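Local coordinates for malonyl CoA-acyl carrier protein transacylase (Bartonella henselae, PDB 3QAT), which probably transfers the malonyl group from malonyl-CoA to acyl carrier protein, supplying the malonyl thioester used for chain extension in fatty acid biosynthesis, at residues A[210-213]-A[214-218]; A[262-265]-A[266-270]. All coordinates share one frame; numbering follows the deposited sequence.

How the contacts relate
Both contacts lie at the starts of helices of the acyl transferase domain, and each binds the opening turn to the next one. Contact 1 begins helix 212-224, packed against helices 113-129 and 246-258; contact 2 begins helix 263-272, which borders the parallel sheet. Their centres are about 25 Å apart and their nearest atoms about 14 Å, so they do not touch; helix 246-258 comes between them in sequence. Contact 2 is the one tied to the probable active site: Trp263 touches the GxSxG segment around Ser98, which looks like a nucleophile elbow, and meets the ring of His97. Contact 1 lies farther out, its centre about 17 Å from the centre of the chain, against about 13 Å for contact 2.

Contact 1 (A[210-213]-A[214-218]); sequences LMQP and AANAM
Gln212 and Asn216, one turn apart on the exposed side of the helix, join their side-chain amides: Gln212 NE2 donates to Asn216 OD1 over 3.1 Å. The two side chains meet at about a right angle, with their amide planes 52° apart. Asn216 OD1 lies almost in the plane of the Gln212 amide, yet the donor comes to it from above the Asn216 carbonyl plane, so the bond is well directed at the glutamine end and off any lone pair at the asparagine end. Gln212 gets there by folding: CG stands opposite the backbone N (chi1 -168°), and a bend at chi2 turns the amide along the helix. Gln212 NE2 also passes 4.0 Å from Ala215 CB.

Beneath this pair run the main-chain bonds of the first turn. Met211 O receives Ala215 N at 3.1 Å and, weakly, Ala214 N at 2.8 Å, a forked arrangement consistent with the change from 3-10 (210-211) to alpha helix (from 212). Asn216 N then bonds to Gln212 O at 3.0 Å, and Ala217 N to Pro213 O. Pro213 suits this first turn, where its missing N-H costs no helical bond.

On the buried side, Met211 SD lies 4.3 Å from Ala214 CB. Both residues pack on Val257 of helix 246-258, while Ala214 and Ala217 lean on Ala126 of helix 113-129; methyls this small are consistent with close packing of helix 212-224 on helix 113-129.

The chemistry therefore divides between two sides of one helix start. Apolar groups seat it against its neighbours, and on the exposed side the amide-amide bond probably restrains both side chains, holding Gln212 over the first turn.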
ATOM      1  N   LEU A 210      -7.066  16.045   6.358  1.00 16.86           N
ATOM      2  CA  LEU A 210      -8.201  16.266   5.464  1.00 17.24           C
ATOM      3  C   LEU A 210      -8.975  14.985   5.125  1.00 16.96           C
ATOM      4  O   LEU A 210     -10.124  15.049   4.667  1.00 18.08           O
ATOM      5  CB  LEU A 210      -7.766  16.969   4.178  1.00 17.29           C
ATOM      6  CG  LEU A 210      -7.211  18.392   4.291  1.00 19.21           C
ATOM      7  CD1 LEU A 210      -6.721  18.835   2.932  1.00 19.55           C
ATOM      8  CD2 LEU A 210      -8.275  19.357   4.771  1.00 20.67           C
ATOM      9  N   MET A 211      -8.327  13.835   5.345  1.00 16.22           N
ATOM     10  CA  MET A 211      -8.941  12.530   5.098  1.00 16.27           C
ATOM     11  C   MET A 211      -9.857  12.081   6.217  1.00 15.86           C
ATOM     12  O   MET A 211     -10.379  10.971   6.156  1.00 16.08           O
ATOM     13  CB  MET A 211      -7.865  11.448   4.922  1.00 15.58           C
ATOM     14  CG  MET A 211      -7.400  11.157   3.503  1.00 19.34           C
ATOM     15  SD  MET A 211      -8.601  11.118   2.143  1.00 21.07           S
ATOM     16  CE  MET A 211      -8.083  12.751   1.726  1.00 15.61           C
ATOM     17  N   GLN A 212     -10.072  12.920   7.232  1.00 16.19           N
ATOM     18  CA  GLN A 212     -10.908  12.499   8.371  1.00 16.86           C
ATOM     19  C   GLN A 212     -12.266  11.857   8.013  1.00 17.05           C
ATOM     20  O   GLN A 212     -12.616  10.862   8.638  1.00 16.34           O
ATOM     21  CB  GLN A 212     -11.082  13.614   9.409  1.00 18.20           C
ATOM     22  CG  GLN A 212     -11.689  13.123  10.712  1.00 19.50           C
ATOM     23  CD  GLN A 212     -10.748  12.208  11.478  1.00 22.31           C
ATOM     24  OE1 GLN A 212      -9.538  12.468  11.571  1.00 23.15           O
ATOM     25  NE2 GLN A 212     -11.298  11.131  12.039  1.00 22.08           N
ATOM     26  N   PRO A 213     -13.029  12.406   7.030  1.00 17.92           N
ATOM     27  CA  PRO A 213     -14.300  11.729   6.679  1.00 17.88           C
ATOM     28  C   PRO A 213     -14.096  10.278   6.185  1.00 17.22           C
ATOM     29  O   PRO A 213     -14.937   9.397   6.431  1.00 17.64           O
ATOM     30  CB  PRO A 213     -14.868  12.607   5.552  1.00 18.50           C
ATOM     31  CG  PRO A 213     -14.275  13.981   5.809  1.00 19.40           C
ATOM     32  CD  PRO A 213     -12.866  13.668   6.274  1.00 18.25           C
ATOM     33  N   ALA A 214     -12.981  10.021   5.514  1.00 15.65           N
ATOM     34  CA  ALA A 214     -12.690   8.672   5.056  1.00 14.57           C
ATOM     35  C   ALA A 214     -12.278   7.759   6.222  1.00 13.83           C
ATOM     36  O   ALA A 214     -12.586   6.556   6.214  1.00 13.81           O
ATOM     37  CB  ALA A 214     -11.612   8.683   3.967  1.00 13.72           C
ATOM     38  N   ALA A 215     -11.571   8.309   7.208  1.00 13.90           N
ATOM     39  CA  ALA A 215     -11.250   7.552   8.419  1.00 12.61           C
ATOM     40  C   ALA A 215     -12.529   7.110   9.142  1.00 14.38           C
ATOM     41  O   ALA A 215     -12.650   5.954   9.559  1.00 13.74           O
ATOM     42  CB  ALA A 215     -10.343   8.371   9.357  1.00 12.98           C
ATOM     43  N   ASN A 216     -13.475   8.041   9.290  1.00 15.00           N
ATOM     44  CA  ASN A 216     -14.754   7.721   9.922  1.00 16.31           C
ATOM     45  C   ASN A 216     -15.504   6.613   9.162  1.00 16.09           C
ATOM     46  O   ASN A 216     -16.068   5.698   9.782  1.00 16.39           O
ATOM     47  CB  ASN A 216     -15.619   8.971  10.020  1.00 17.24           C
ATOM     48  CG  ASN A 216     -14.996  10.045  10.889  1.00 19.27           C
ATOM     49  OD1 ASN A 216     -14.097   9.779  11.696  1.00 22.47           O
ATOM     50  ND2 ASN A 216     -15.491  11.279  10.742  1.00 22.89           N
ATOM     51  N   ALA A 217     -15.504   6.695   7.826  1.00 14.92           N
ATOM     52  CA  ALA A 217     -16.116   5.657   6.989  1.00 14.64           C
ATOM     53  C   ALA A 217     -15.456   4.285   7.209  1.00 14.09           C
ATOM     54  O   ALA A 217     -16.142   3.249   7.294  1.00 13.02           O
ATOM     55  CB  ALA A 217     -16.108   6.054   5.493  1.00 14.18           C
ATOM     56  N   MET A 218     -14.132   4.275   7.336  1.00 13.00           N
ATOM     57  CA  MET A 218     -13.434   3.003   7.559  1.00 12.21           C
ATOM     58  C   MET A 218     -13.688   2.439   8.954  1.00 13.25           C
ATOM     59  O   MET A 218     -13.772   1.221   9.127  1.00 13.31           O
ATOM     60  CB  MET A 218     -11.928   3.115   7.304  1.00 12.77           C
ATOM     61  CG  MET A 218     -11.544   3.302   5.822  1.00 13.41           C
ATOM     62  SD  MET A 218     -12.381   2.152   4.700  1.00 12.26           S
ATOM     63  CE  MET A 218     -11.861   0.541   5.287  1.00 12.99           C
TER

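Contact 2 (A[262-265]-A[266-270]); sequences RWRE and TIEWI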
ATOM      1  N   ARG A 262       4.812   4.985   7.421  1.00  9.04           N
ATOM      2  CA  ARG A 262       6.206   4.954   7.921  1.00  8.91           C
ATOM      3  C   ARG A 262       6.972   3.811   7.220  1.00  9.43           C
ATOM      4  O   ARG A 262       7.411   2.836   7.860  1.00  9.98           O
ATOM      5  CB  ARG A 262       6.204   4.789   9.448  1.00  9.31           C
ATOM      6  CG  ARG A 262       5.607   6.010  10.149  1.00 11.44           C
ATOM      7  CD  ARG A 262       5.382   5.724  11.616  1.00 11.85           C
ATOM      8  NE  ARG A 262       6.653   5.639  12.349  1.00 12.79           N
ATOM      9  CZ  ARG A 262       6.718   5.408  13.662  1.00 13.49           C
ATOM     10  NH1 ARG A 262       5.608   5.203  14.363  1.00 16.34           N
ATOM     11  NH2 ARG A 262       7.894   5.379  14.279  1.00 15.07           N
ATOM     12  N   TRP A 263       7.122   3.919   5.893  1.00  8.70           N
ATOM     13  CA  TRP A 263       7.632   2.779   5.121  1.00  8.39           C
ATOM     14  C   TRP A 263       9.135   2.549   5.327  1.00  8.98           C
ATOM     15  O   TRP A 263       9.579   1.400   5.495  1.00  9.94           O
ATOM     16  CB  TRP A 263       7.299   2.868   3.589  1.00  8.73           C
ATOM     17  CG  TRP A 263       7.517   1.517   2.935  1.00  7.86           C
ATOM     18  CD1 TRP A 263       8.527   1.168   2.068  1.00  8.76           C
ATOM     19  CD2 TRP A 263       6.740   0.331   3.148  1.00  7.44           C
ATOM     20  NE1 TRP A 263       8.401  -0.165   1.708  1.00  8.84           N
ATOM     21  CE2 TRP A 263       7.315  -0.701   2.362  1.00  7.91           C
ATOM     22  CE3 TRP A 263       5.607   0.044   3.935  1.00  8.20           C
ATOM     23  CZ2 TRP A 263       6.804  -2.021   2.349  1.00  7.14           C
ATOM     24  CZ3 TRP A 263       5.084  -1.257   3.912  1.00  8.33           C
ATOM     25  CH2 TRP A 263       5.677  -2.270   3.119  1.00  7.95           C
ATOM     26  N   ARG A 264       9.910   3.626   5.312  1.00  9.29           N
ATOM     27  CA  ARG A 264      11.343   3.543   5.589  1.00  9.72           C
ATOM     28  C   ARG A 264      11.594   2.783   6.903  1.00 10.71           C
ATOM     29  O   ARG A 264      12.362   1.822   6.945  1.00  9.89           O
ATOM     30  CB  ARG A 264      11.955   4.957   5.663  1.00 10.77           C
ATOM     31  CG  ARG A 264      13.460   4.932   6.050  1.00 13.47           C
ATOM     32  CD  ARG A 264      14.004   6.319   6.345  1.00 15.69           C
ATOM     33  NE  ARG A 264      13.280   7.030   7.413  1.00 19.38           N
ATOM     34  CZ  ARG A 264      13.547   6.947   8.718  1.00 22.45           C
ATOM     35  NH1 ARG A 264      14.518   6.163   9.163  1.00 20.96           N
ATOM     36  NH2 ARG A 264      12.818   7.645   9.589  1.00 23.21           N
ATOM     37  N   GLU A 265      10.918   3.223   7.969  1.00 10.45           N
ATOM     38  CA  GLU A 265      11.109   2.606   9.287  1.00 11.04           C
ATOM     39  C   GLU A 265      10.657   1.155   9.307  1.00 10.49           C
ATOM     40  O   GLU A 265      11.246   0.322  10.004  1.00 11.80           O
ATOM     41  CB  GLU A 265      10.342   3.404  10.336  1.00 11.37           C
ATOM     42  CG  GLU A 265      11.015   4.760  10.698  1.00 12.40           C
ATOM     43  CD  GLU A 265      10.066   5.672  11.462  1.00 16.70           C
ATOM     44  OE1 GLU A 265       9.045   6.146  10.887  1.00 13.92           O
ATOM     45  OE2 GLU A 265      10.345   5.922  12.657  1.00 16.74           O
ATOM     46  N   THR A 266       9.623   0.849   8.511  1.00 10.35           N
ATOM     47  CA  THR A 266       9.138  -0.512   8.391  1.00 10.05           C
ATOM     48  C   THR A 266      10.207  -1.434   7.822  1.00 10.56           C
ATOM     49  O   THR A 266      10.468  -2.486   8.374  1.00 10.82           O
ATOM     50  CB  THR A 266       7.842  -0.550   7.536  1.00  8.67           C
ATOM     51  OG1 THR A 266       6.806   0.138   8.248  1.00  9.24           O
ATOM     52  CG2 THR A 266       7.391  -1.985   7.298  1.00  9.72           C
ATOM     53  N   ILE A 267      10.833  -1.029   6.725  1.00 10.36           N
ATOM     54  CA  ILE A 267      11.850  -1.865   6.101  1.00  9.96           C
ATOM     55  C   ILE A 267      13.084  -1.970   7.012  1.00 10.36           C
ATOM     56  O   ILE A 267      13.683  -3.061   7.152  1.00 11.14           O
ATOM     57  CB  ILE A 267      12.242  -1.326   4.713  1.00  9.61           C
ATOM     58  CG1 ILE A 267      11.013  -1.372   3.778  1.00  9.09           C
ATOM     59  CG2 ILE A 267      13.443  -2.137   4.132  1.00  9.89           C
ATOM     60  CD1 ILE A 267      10.353  -2.770   3.661  1.00  9.05           C
ATOM     61  N   GLU A 268      13.447  -0.860   7.649  1.00 11.33           N
ATOM     62  CA  GLU A 268      14.572  -0.882   8.597  1.00 12.77           C
ATOM     63  C   GLU A 268      14.279  -1.830   9.765  1.00 13.53           C
ATOM     64  O   GLU A 268      15.167  -2.600  10.159  1.00 15.29           O
ATOM     65  CB  GLU A 268      14.924   0.524   9.081  1.00 13.15           C
ATOM     66  CG  GLU A 268      15.581   1.367   7.975  1.00 15.51           C
ATOM     67  CD  GLU A 268      15.846   2.817   8.362  1.00 23.05           C
ATOM     68  OE1 GLU A 268      15.337   3.275   9.399  1.00 28.57           O
ATOM     69  OE2 GLU A 268      16.564   3.511   7.615  1.00 25.92           O
ATOM     70  N   TRP A 269      13.070  -1.759  10.327  1.00 13.15           N
ATOM     71  CA  TRP A 269      12.694  -2.661  11.416  1.00 13.84           C
ATOM     72  C   TRP A 269      12.743  -4.126  10.968  1.00 13.81           C
ATOM     73  O   TRP A 269      13.362  -4.979  11.617  1.00 14.61           O
ATOM     74  CB  TRP A 269      11.319  -2.328  12.021  1.00 13.28           C
ATOM     75  CG  TRP A 269      11.107  -3.149  13.275  1.00 15.16           C
ATOM     76  CD1 TRP A 269      11.492  -2.811  14.531  1.00 16.45           C
ATOM     77  CD2 TRP A 269      10.534  -4.464  13.362  1.00 14.50           C
ATOM     78  NE1 TRP A 269      11.167  -3.819  15.416  1.00 16.06           N
ATOM     79  CE2 TRP A 269      10.582  -4.848  14.728  1.00 15.02           C
ATOM     80  CE3 TRP A 269       9.976  -5.351  12.428  1.00 13.12           C
ATOM     81  CZ2 TRP A 269      10.116  -6.091  15.185  1.00 16.71           C
ATOM     82  CZ3 TRP A 269       9.496  -6.593  12.883  1.00 13.77           C
ATOM     83  CH2 TRP A 269       9.597  -6.958  14.256  1.00 15.18           C
ATOM     84  N   ILE A 270      12.077  -4.430   9.861  1.00 13.70           N
ATOM     85  CA  ILE A 270      12.066  -5.811   9.375  1.00 13.24           C
ATOM     86  C   ILE A 270      13.483  -6.366   9.174  1.00 14.76           C
ATOM     87  O   ILE A 270      13.776  -7.487   9.594  1.00 14.97           O
ATOM     88  CB  ILE A 270      11.185  -5.956   8.101  1.00 13.29           C
ATOM     89  CG1 ILE A 270       9.701  -5.761   8.439  1.00 12.10           C
ATOM     90  CG2 ILE A 270      11.370  -7.325   7.458  1.00 13.09           C
ATOM     91  CD1 ILE A 270       8.809  -5.611   7.169  1.00 13.06           C
TER
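Arg264 and Glu268 meet one helical turn apart with the guanidinium and carboxylate planes steeply inclined, 75° to each other. Arg264 NH1 reaches Glu268 OE1 at 3.0 Å in a salt bridge. The arginine runs out straight from the backbone and then bends at chi3 (57°), bringing its flat end over Glu265 CG, which lies against one guanidinium face. Its other nitrogens are engaged too: NE pairs with Asp167 and NH2 with Glu146, so three carboxylates probably fix its rotation and favour its positive charge.

Arg262 grips Glu265 side-on, in a different manner. Arg262 NE goes to Glu265 OE1 at 2.8 Å and Arg262 NH2 to Glu265 OE2 at 3.0 Å, both bonds nearly straight. Both Glu265 oxygens lie in the Arg262 guanidinium plane, but the carboxylate is tilted against it, so NE and NH2 meet the oxygens from above its plane. Arg260 adds a second salt bridge at OE1.

At the N-cap, Arg262 O takes two bonds from Thr266: OG1 at 2.8 Å and the backbone N at 3.0 Å, arriving from opposite faces of the carbonyl plane. Thr266 can make both because its OG1 is turned beside its own backbone N (chi1 -66°). That rotation sends CG2 the other way, over one face of the Trp263 indole near its rim. Ile267 slants against the same indole: Ile267 CG1 lies 3.5 Å from Trp263 NE1 and Ile267 CD1 3.9 Å from Trp263 CZ2.

Thus the helix start has a charged side and an apolar one. Trp263 and Ile267 pack on helix 286-294, and Ile267 also meets Leu278 of strand 275-281. Thr266 rests on Ile235 of strand 234-235, while the salt bridge from Arg264 to Asp167 ties the helix to strand 162-169 of the mixed sheet.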